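PDB 6TK9: purine nucleoside phosphorylase from Thermus thermophilus, which catalyses the phosphorolysis of purine nucleosides, probably including inosine and guanosine, to the free base and (deoxy)ribose 1-phosphate. Local coordinates for residues S29-L34 and P258-Y263; T231-A236 and E247-V252. One frame throughout, in Å; residues are numbered along the deposited sequence.

Overall arrangement
Interactions 1 and 2 meet where Leu-250 CD2 packs on Gly-30 N at 3.6 Å and where Thr-231 OG1 lies 3.9 Å from Phe-260 CD1, although their centres are about 13 Å apart. Interaction 2, between strand 225-235 and helix 246-255, is nested along the chain inside interaction 1, which joins the loop after strand 23-27 to helix 257-270, the helix that comes after 246-255. The bound phosphate belongs to interaction 1 through Ser-29. Interaction 2 borders its site indirectly, because Ala-112, whose N also binds phosphate, is touched by Thr-233 and Val-249.

Interaction 1. Residues S29-L34 and P258-Y263; sequences SGLGPL and PVFRRY. With PO4 (phosphate ion), chain G.
Leu-31 reaches the ring of Phe-260 with a single methyl, CD1 lying 3.9 Å from CZ and almost as near CE2, and the two side chains cross at about a right angle. Phe-260 has CG anti to its backbone N (chi1 173°), an arrangement that sends the ring from helix 257-270 toward the loop. This is the buried, tightly packed part, closed further by Thr-110 and Thr-231 of neighbouring strands. Three residues further along, Leu-34 and Arg-261 slide past each other in opposite directions, CB of the leucine 3.9 Å from CG of the arginine. Beyond this aliphatic overlap the packing loosens: the chain of Arg-261 bends at chi3, and its NH2 rests 3.8 Å from CB of the exposed Pro-33, with no hydrogen bond between the segments. At the other end of the loop, Ser-29 grips a phosphate ion, probably from the crystallisation solution, twice: N to O3 (2.8 Å, nearly straight at 169°) and OG, also hydrogen-bonded to His-60 NE2, to O2 (2.6 Å). Arg-80, His-82, Ala-112 and Ser-211 complete the cluster. Such a glycine-containing loop after a sheet strand, with Gly-30 at positive phi, is the phosphate-binding element of the purine nucleoside phosphorylase fold.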
ATOM      1  N   SER A  29     -17.406   5.521  26.691  1.00 43.50           N
ATOM      2  CA  SER A  29     -18.735   4.895  26.505  1.00 47.04           C
ATOM      3  C   SER A  29     -18.798   3.574  27.285  1.00 48.39           C
ATOM      4  O   SER A  29     -18.042   2.641  26.954  1.00 48.80           O
ATOM      5  CB  SER A  29     -19.063   4.755  25.036  1.00 42.00           C
ATOM      6  OG  SER A  29     -18.918   6.019  24.399  1.00 37.82           O
ATOM      7  N   GLY A  30     -19.666   3.535  28.306  1.00 51.44           N
ATOM      8  CA  GLY A  30     -19.936   2.362  29.158  1.00 48.69           C
ATOM      9  C   GLY A  30     -18.858   2.130  30.203  1.00 45.95           C
ATOM     10  O   GLY A  30     -18.968   1.110  30.904  1.00 55.03           O
ATOM     11  N   LEU A  31     -17.894   3.049  30.334  1.00 42.06           N
ATOM     12  CA  LEU A  31     -16.754   2.965  31.282  1.00 45.30           C
ATOM     13  C   LEU A  31     -16.966   3.868  32.502  1.00 47.88           C
ATOM     14  O   LEU A  31     -16.103   3.828  33.404  1.00 53.50           O
ATOM     15  CB  LEU A  31     -15.471   3.356  30.545  1.00 47.65           C
ATOM     16  CG  LEU A  31     -15.192   2.559  29.270  1.00 49.48           C
ATOM     17  CD1 LEU A  31     -13.799   2.864  28.735  1.00 48.21           C
ATOM     18  CD2 LEU A  31     -15.383   1.067  29.509  1.00 47.00           C
ATOM     19  N   GLY A  32     -18.072   4.617  32.542  1.00 48.95           N
ATOM     20  CA  GLY A  32     -18.472   5.494  33.665  1.00 50.38           C
ATOM     21  C   GLY A  32     -18.393   4.838  35.047  1.00 50.26           C
ATOM     22  O   GLY A  32     -17.841   5.438  35.966  1.00 55.90           O
ATOM     23  N   PRO A  33     -18.969   3.626  35.259  1.00 51.21           N
ATOM     24  CA  PRO A  33     -19.005   2.985  36.587  1.00 48.96           C
ATOM     25  C   PRO A  33     -17.756   3.031  37.488  1.00 44.48           C
ATOM     26  O   PRO A  33     -17.886   3.261  38.667  1.00 46.83           O
ATOM     27  CB  PRO A  33     -19.338   1.535  36.218  1.00 47.28           C
ATOM     28  CG  PRO A  33     -20.297   1.701  35.063  1.00 48.40           C
ATOM     29  CD  PRO A  33     -19.697   2.834  34.248  1.00 47.22           C
ATOM     30  N   LEU A  34     -16.555   2.886  36.957  1.00 44.37           N
ATOM     31  CA  LEU A  34     -15.350   3.109  37.805  1.00 45.97           C
ATOM     32  C   LEU A  34     -15.532   4.404  38.642  1.00 45.06           C
ATOM     33  O   LEU A  34     -14.996   4.473  39.750  1.00 40.80           O
ATOM     34  CB  LEU A  34     -14.103   3.139  36.909  1.00 43.57           C
ATOM     35  CG  LEU A  34     -12.748   3.355  37.591  1.00 47.06           C
ATOM     36  CD1 LEU A  34     -12.528   2.408  38.769  1.00 45.86           C
ATOM     37  CD2 LEU A  34     -11.618   3.193  36.590  1.00 47.16           C
ATOM     38  N   PRO A 258     -15.089  -5.286  34.911  1.00 50.48           N
ATOM     39  CA  PRO A 258     -14.351  -5.783  36.071  1.00 47.34           C
ATOM     40  C   PRO A 258     -12.867  -5.986  35.711  1.00 49.03           C
ATOM     41  O   PRO A 258     -12.020  -5.515  36.476  1.00 45.84           O
ATOM     42  CB  PRO A 258     -15.076  -7.082  36.454  1.00 44.71           C
ATOM     43  CG  PRO A 258     -16.436  -6.987  35.795  1.00 46.25           C
ATOM     44  CD  PRO A 258     -16.215  -6.161  34.546  1.00 50.96           C
ATOM     45  N   VAL A 259     -12.584  -6.605  34.550  1.00 48.03           N
ATOM     46  CA  VAL A 259     -11.192  -6.835  34.045  1.00 45.71           C
ATOM     47  C   VAL A 259     -10.514  -5.469  33.872  1.00 44.14           C
ATOM     48  O   VAL A 259      -9.337  -5.356  34.275  1.00 46.29           O
ATOM     49  CB  VAL A 259     -11.150  -7.664  32.740  1.00 47.65           C
ATOM     50  CG1 VAL A 259      -9.746  -7.718  32.146  1.00 48.11           C
ATOM     51  CG2 VAL A 259     -11.676  -9.079  32.937  1.00 47.15           C
ATOM     52  N   PHE A 260     -11.250  -4.475  33.347  1.00 42.59           N
ATOM     53  CA  PHE A 260     -10.764  -3.120  32.956  1.00 44.85           C
ATOM     54  C   PHE A 260     -10.538  -2.209  34.183  1.00 42.87           C
ATOM     55  O   PHE A 260      -9.550  -1.429  34.226  1.00 41.14           O
ATOM     56  CB  PHE A 260     -11.755  -2.495  31.969  1.00 48.19           C
ATOM     57  CG  PHE A 260     -11.467  -1.057  31.629  1.00 52.32           C
ATOM     58  CD1 PHE A 260     -10.466  -0.732  30.729  1.00 56.89           C
ATOM     59  CD2 PHE A 260     -12.181  -0.029  32.224  1.00 56.95           C
ATOM     60  CE1 PHE A 260     -10.187   0.589  30.416  1.00 56.99           C
ATOM     61  CE2 PHE A 260     -11.883   1.293  31.925  1.00 61.82           C
ATOM     62  CZ  PHE A 260     -10.889   1.600  31.022  1.00 54.33           C
ATOM     63  N   ARG A 261     -11.435  -2.248  35.163  1.00 45.38           N
ATOM     64  CA  ARG A 261     -11.279  -1.457  36.421  1.00 46.16           C
ATOM     65  C   ARG A 261     -10.089  -2.005  37.208  1.00 43.24           C
ATOM     66  O   ARG A 261      -9.310  -1.177  37.762  1.00 38.16           O
ATOM     67  CB  ARG A 261     -12.532  -1.532  37.292  1.00 45.33           C
ATOM     68  CG  ARG A 261     -13.703  -0.761  36.717  1.00 44.26           C
ATOM     69  CD  ARG A 261     -14.984  -1.104  37.435  1.00 46.93           C
ATOM     70  NE  ARG A 261     -16.017  -1.084  36.433  1.00 48.86           N
ATOM     71  CZ  ARG A 261     -16.953  -1.996  36.289  1.00 50.63           C
ATOM     72  NH1 ARG A 261     -17.048  -3.000  37.140  1.00 51.27           N
ATOM     73  NH2 ARG A 261     -17.828  -1.870  35.304  1.00 57.91           N
ATOM     74  N   ARG A 262      -9.937  -3.337  37.224  1.00 41.35           N
ATOM     75  CA  ARG A 262      -8.790  -4.006  37.897  1.00 43.08           C
ATOM     76  C   ARG A 262      -7.485  -3.534  37.250  1.00 46.08           C
ATOM     77  O   ARG A 262      -6.474  -3.413  37.980  1.00 48.18           O
ATOM     78  CB  ARG A 262      -8.918  -5.526  37.840  1.00 44.75           C
ATOM     79  CG  ARG A 262      -7.959  -6.241  38.778  1.00 48.98           C
ATOM     80  CD  ARG A 262      -7.885  -7.734  38.525  1.00 50.44           C
ATOM     81  NE  ARG A 262      -6.642  -8.242  39.094  1.00 50.57           N
ATOM     82  CZ  ARG A 262      -5.975  -9.312  38.654  1.00 53.69           C
ATOM     83  NH1 ARG A 262      -6.417 -10.020  37.622  1.00 48.51           N
ATOM     84  NH2 ARG A 262      -4.847  -9.662  39.250  1.00 53.72           N
ATOM     85  N   TYR A 263      -7.504  -3.268  35.934  1.00 46.92           N
ATOM     86  CA  TYR A 263      -6.300  -2.871  35.164  1.00 46.04           C
ATOM     87  C   TYR A 263      -6.020  -1.398  35.473  1.00 42.79           C
ATOM     88  O   TYR A 263      -4.871  -1.065  35.845  1.00 39.84           O
ATOM     89  CB  TYR A 263      -6.441  -3.238  33.677  1.00 50.39           C
ATOM     90  CG  TYR A 263      -5.236  -2.878  32.842  1.00 46.95           C
ATOM     91  CD1 TYR A 263      -4.006  -3.476  33.051  1.00 47.19           C
ATOM     92  CD2 TYR A 263      -5.316  -1.908  31.860  1.00 49.97           C
ATOM     93  CE1 TYR A 263      -2.884  -3.116  32.317  1.00 47.20           C
ATOM     94  CE2 TYR A 263      -4.214  -1.557  31.092  1.00 50.08           C
ATOM     95  CZ  TYR A 263      -2.991  -2.160  31.320  1.00 48.21           C
ATOM     96  OH  TYR A 263      -1.909  -1.778  30.583  1.00 42.55           O
TER
HETATM   97  P   PO4 G 301     -15.863   6.960  23.550  1.00 43.27           P
HETATM   98  O1  PO4 G 301     -16.229   8.343  24.111  1.00 38.46           O
HETATM   99  O2  PO4 G 301     -17.009   6.426  22.696  1.00 39.70           O
HETATM  100  O3  PO4 G 301     -15.597   5.975  24.669  1.00 44.60           O
HETATM  101  O4  PO4 G 301     -14.585   7.104  22.729  1.00 43.18           O

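Interaction 2. Residues T231-A236 and E247-V252; sequences TITDMA and EEVLRV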
ATOM      1  N   THR A 231     -11.201  -0.204  25.354  1.00 40.81           N
ATOM      2  CA  THR A 231     -11.901  -1.496  25.364  1.00 40.83           C
ATOM      3  C   THR A 231     -12.234  -1.779  23.904  1.00 42.80           C
ATOM      4  O   THR A 231     -12.943  -0.968  23.296  1.00 45.14           O
ATOM      5  CB  THR A 231     -13.139  -1.440  26.266  1.00 44.30           C
ATOM      6  OG1 THR A 231     -12.715  -1.262  27.626  1.00 44.24           O
ATOM      7  CG2 THR A 231     -13.984  -2.685  26.107  1.00 48.04           C
ATOM      8  N   ILE A 232     -11.681  -2.846  23.345  1.00 42.31           N
ATOM      9  CA  ILE A 232     -12.043  -3.289  21.979  1.00 47.13           C
ATOM     10  C   ILE A 232     -13.415  -3.972  22.091  1.00 48.78           C
ATOM     11  O   ILE A 232     -13.466  -5.187  22.251  1.00 47.13           O
ATOM     12  CB  ILE A 232     -10.937  -4.178  21.394  1.00 48.52           C
ATOM     13  CG1 ILE A 232      -9.588  -3.455  21.392  1.00 45.32           C
ATOM     14  CG2 ILE A 232     -11.321  -4.671  20.006  1.00 49.26           C
ATOM     15  CD1 ILE A 232      -9.559  -2.223  20.544  1.00 43.89           C
ATOM     16  N   THR A 233     -14.480  -3.173  22.051  1.00 49.53           N
ATOM     17  CA  THR A 233     -15.886  -3.583  22.291  1.00 53.72           C
ATOM     18  C   THR A 233     -16.390  -4.475  21.153  1.00 54.55           C
ATOM     19  O   THR A 233     -17.263  -5.332  21.406  1.00 56.55           O
ATOM     20  CB  THR A 233     -16.764  -2.339  22.458  1.00 56.07           C
ATOM     21  OG1 THR A 233     -16.529  -1.514  21.314  1.00 60.49           O
ATOM     22  CG2 THR A 233     -16.471  -1.581  23.735  1.00 51.08           C
ATOM     23  N   ASP A 234     -15.885  -4.266  19.938  1.00 59.42           N
ATOM     24  CA  ASP A 234     -16.304  -5.019  18.721  1.00 57.09           C
ATOM     25  C   ASP A 234     -15.068  -5.224  17.840  1.00 56.27           C
ATOM     26  O   ASP A 234     -14.022  -4.621  18.116  1.00 61.31           O
ATOM     27  CB  ASP A 234     -17.461  -4.318  17.981  1.00 51.90           C
ATOM     28  CG  ASP A 234     -17.162  -2.919  17.437  1.00 52.83           C
ATOM     29  OD1 ASP A 234     -16.891  -2.005  18.254  1.00 55.72           O
ATOM     30  OD2 ASP A 234     -17.223  -2.734  16.195  1.00 53.25           O
ATOM     31  N   MET A 235     -15.194  -6.059  16.819  1.00 56.91           N
ATOM     32  CA  MET A 235     -14.144  -6.264  15.800  1.00 57.74           C
ATOM     33  C   MET A 235     -14.663  -5.638  14.497  1.00 62.73           C
ATOM     34  O   MET A 235     -15.643  -6.143  13.915  1.00 61.30           O
ATOM     35  CB  MET A 235     -13.808  -7.756  15.657  1.00 54.03           C
ATOM     36  CG  MET A 235     -12.949  -8.303  16.816  1.00 49.65           C
ATOM     37  SD  MET A 235     -11.461  -7.302  17.186  1.00 51.43           S
ATOM     38  CE  MET A 235     -10.574  -7.442  15.639  1.00 54.65           C
ATOM     39  N   ALA A 236     -14.074  -4.500  14.131  1.00 67.03           N
ATOM     40  CA  ALA A 236     -14.367  -3.722  12.908  1.00 65.31           C
ATOM     41  C   ALA A 236     -13.448  -4.231  11.795  1.00 56.27           C
ATOM     42  O   ALA A 236     -12.389  -3.606  11.526  1.00 64.87           O
ATOM     43  CB  ALA A 236     -14.189  -2.243  13.183  1.00 66.78           C
ATOM     44  N   GLU A 247     -25.996  -0.644  21.033  1.00 93.27           N
ATOM     45  CA  GLU A 247     -26.409  -1.582  22.122  1.00 89.14           C
ATOM     46  C   GLU A 247     -25.313  -2.634  22.404  1.00 84.66           C
ATOM     47  O   GLU A 247     -25.107  -2.966  23.597  1.00 85.29           O
ATOM     48  CB  GLU A 247     -27.746  -2.229  21.731  1.00 90.41           C
ATOM     49  CG  GLU A 247     -28.485  -2.903  22.878  1.00 92.75           C
ATOM     50  CD  GLU A 247     -29.795  -3.572  22.482  1.00100.16           C
ATOM     51  OE1 GLU A 247     -29.754  -4.705  21.942  1.00 94.97           O
ATOM     52  OE2 GLU A 247     -30.860  -2.953  22.701  1.00 91.90           O
ATOM     53  N   GLU A 248     -24.636  -3.134  21.357  1.00 81.71           N
ATOM     54  CA  GLU A 248     -23.619  -4.228  21.404  1.00 79.01           C
ATOM     55  C   GLU A 248     -22.279  -3.675  21.925  1.00 78.27           C
ATOM     56  O   GLU A 248     -21.655  -4.361  22.768  1.00 69.41           O
ATOM     57  CB  GLU A 248     -23.486  -4.871  20.017  1.00 77.84           C
ATOM     58  CG  GLU A 248     -22.390  -5.926  19.911  1.00 81.36           C
ATOM     59  CD  GLU A 248     -22.400  -6.741  18.623  1.00 87.39           C
ATOM     60  OE1 GLU A 248     -23.346  -6.564  17.809  1.00 86.26           O
ATOM     61  OE2 GLU A 248     -21.457  -7.550  18.428  1.00 73.76           O
ATOM     62  N   VAL A 249     -21.860  -2.491  21.445  1.00 78.22           N
ATOM     63  CA  VAL A 249     -20.670  -1.724  21.937  1.00 75.42           C
ATOM     64  C   VAL A 249     -20.803  -1.596  23.464  1.00 75.47           C
ATOM     65  O   VAL A 249     -19.994  -2.239  24.170  1.00 68.79           O
ATOM     66  CB  VAL A 249     -20.504  -0.345  21.242  1.00 71.30           C
ATOM     67  CG1 VAL A 249     -19.486   0.553  21.942  1.00 65.16           C
ATOM     68  CG2 VAL A 249     -20.138  -0.476  19.769  1.00 71.47           C
ATOM     69  N   LEU A 250     -21.819  -0.853  23.939  1.00 71.93           N
ATOM     70  CA  LEU A 250     -22.045  -0.513  25.373  1.00 72.41           C
ATOM     71  C   LEU A 250     -22.181  -1.780  26.231  1.00 73.82           C
ATOM     72  O   LEU A 250     -21.729  -1.722  27.399  1.00 61.38           O
ATOM     73  CB  LEU A 250     -23.292   0.367  25.514  1.00 73.04           C
ATOM     74  CG  LEU A 250     -23.137   1.810  25.035  1.00 71.44           C
ATOM     75  CD1 LEU A 250     -24.476   2.535  25.081  1.00 70.01           C
ATOM     76  CD2 LEU A 250     -22.086   2.553  25.850  1.00 66.11           C
ATOM     77  N   ARG A 251     -22.776  -2.859  25.690  1.00 79.73           N
ATOM     78  CA  ARG A 251     -22.969  -4.159  26.404  1.00 82.73           C
ATOM     79  C   ARG A 251     -21.613  -4.806  26.713  1.00 82.74           C
ATOM     80  O   ARG A 251     -21.462  -5.326  27.844  1.00 91.90           O
ATOM     81  CB  ARG A 251     -23.823  -5.165  25.624  1.00 77.93           C
ATOM     82  CG  ARG A 251     -24.018  -6.472  26.382  1.00 83.92           C
ATOM     83  CD  ARG A 251     -24.852  -7.510  25.659  1.00 91.84           C
ATOM     84  NE  ARG A 251     -24.131  -8.116  24.540  1.00 91.53           N
ATOM     85  CZ  ARG A 251     -24.435  -7.968  23.251  1.00 86.74           C
ATOM     86  NH1 ARG A 251     -25.462  -7.219  22.873  1.00 85.31           N
ATOM     87  NH2 ARG A 251     -23.696  -8.576  22.337  1.00 82.77           N
ATOM     88  N   VAL A 252     -20.679  -4.795  25.753  1.00 77.22           N
ATOM     89  CA  VAL A 252     -19.323  -5.411  25.899  1.00 74.38           C
ATOM     90  C   VAL A 252     -18.472  -4.537  26.835  1.00 71.66           C
ATOM     91  O   VAL A 252     -17.616  -5.113  27.533  1.00 77.40           O
ATOM     92  CB  VAL A 252     -18.655  -5.650  24.528  1.00 73.96           C
ATOM     93  CG1 VAL A 252     -17.226  -6.166  24.654  1.00 68.00           C
ATOM     94  CG2 VAL A 252     -19.481  -6.606  23.673  1.00 74.99           C
TER
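Thr-233 overlaps Val-249 with both of its branches: CG2 lies 3.6 Å from the valine carbonyl O, while OG1 faces the valine methyl CG1 at 3.7 Å. The threonine's hydroxyl takes the place between its backbone N and carbonyl carbon (chi1 53°), from where it can donate to the neighbouring carboxylate as well as brush the helix. That bond runs 3.1 Å from Thr-233 OG1 to Asp-234 OD1 and uses the anti lone pair, the one pointing away from OD2. Ala-113 O is a weak, competing acceptor for the same hydrogen. Asp-234 OD1 in turn lies 3.9 Å from the second methyl of Val-249, CG2; the two methyls of Val-249 thus touch Thr-233 and Asp-234. The unit is a strand followed by a helix that packs against it near the corner the chain turns at Asp-234, part of the alpha/beta core, a mixed sheet flanked by helices, of the phosphorylase superfamily; strand 225-235 runs parallel to 106-115. A valine in place of Thr-233 lacks the hydroxyl, and the carboxylate of Asp-234 would probably be left without this hydrogen bond and freer to turn. One helical turn beyond Val-249, Val-252 presses CB and both methyls, CG1 and CG2, against Thr-233 O, each 3.4 Å away.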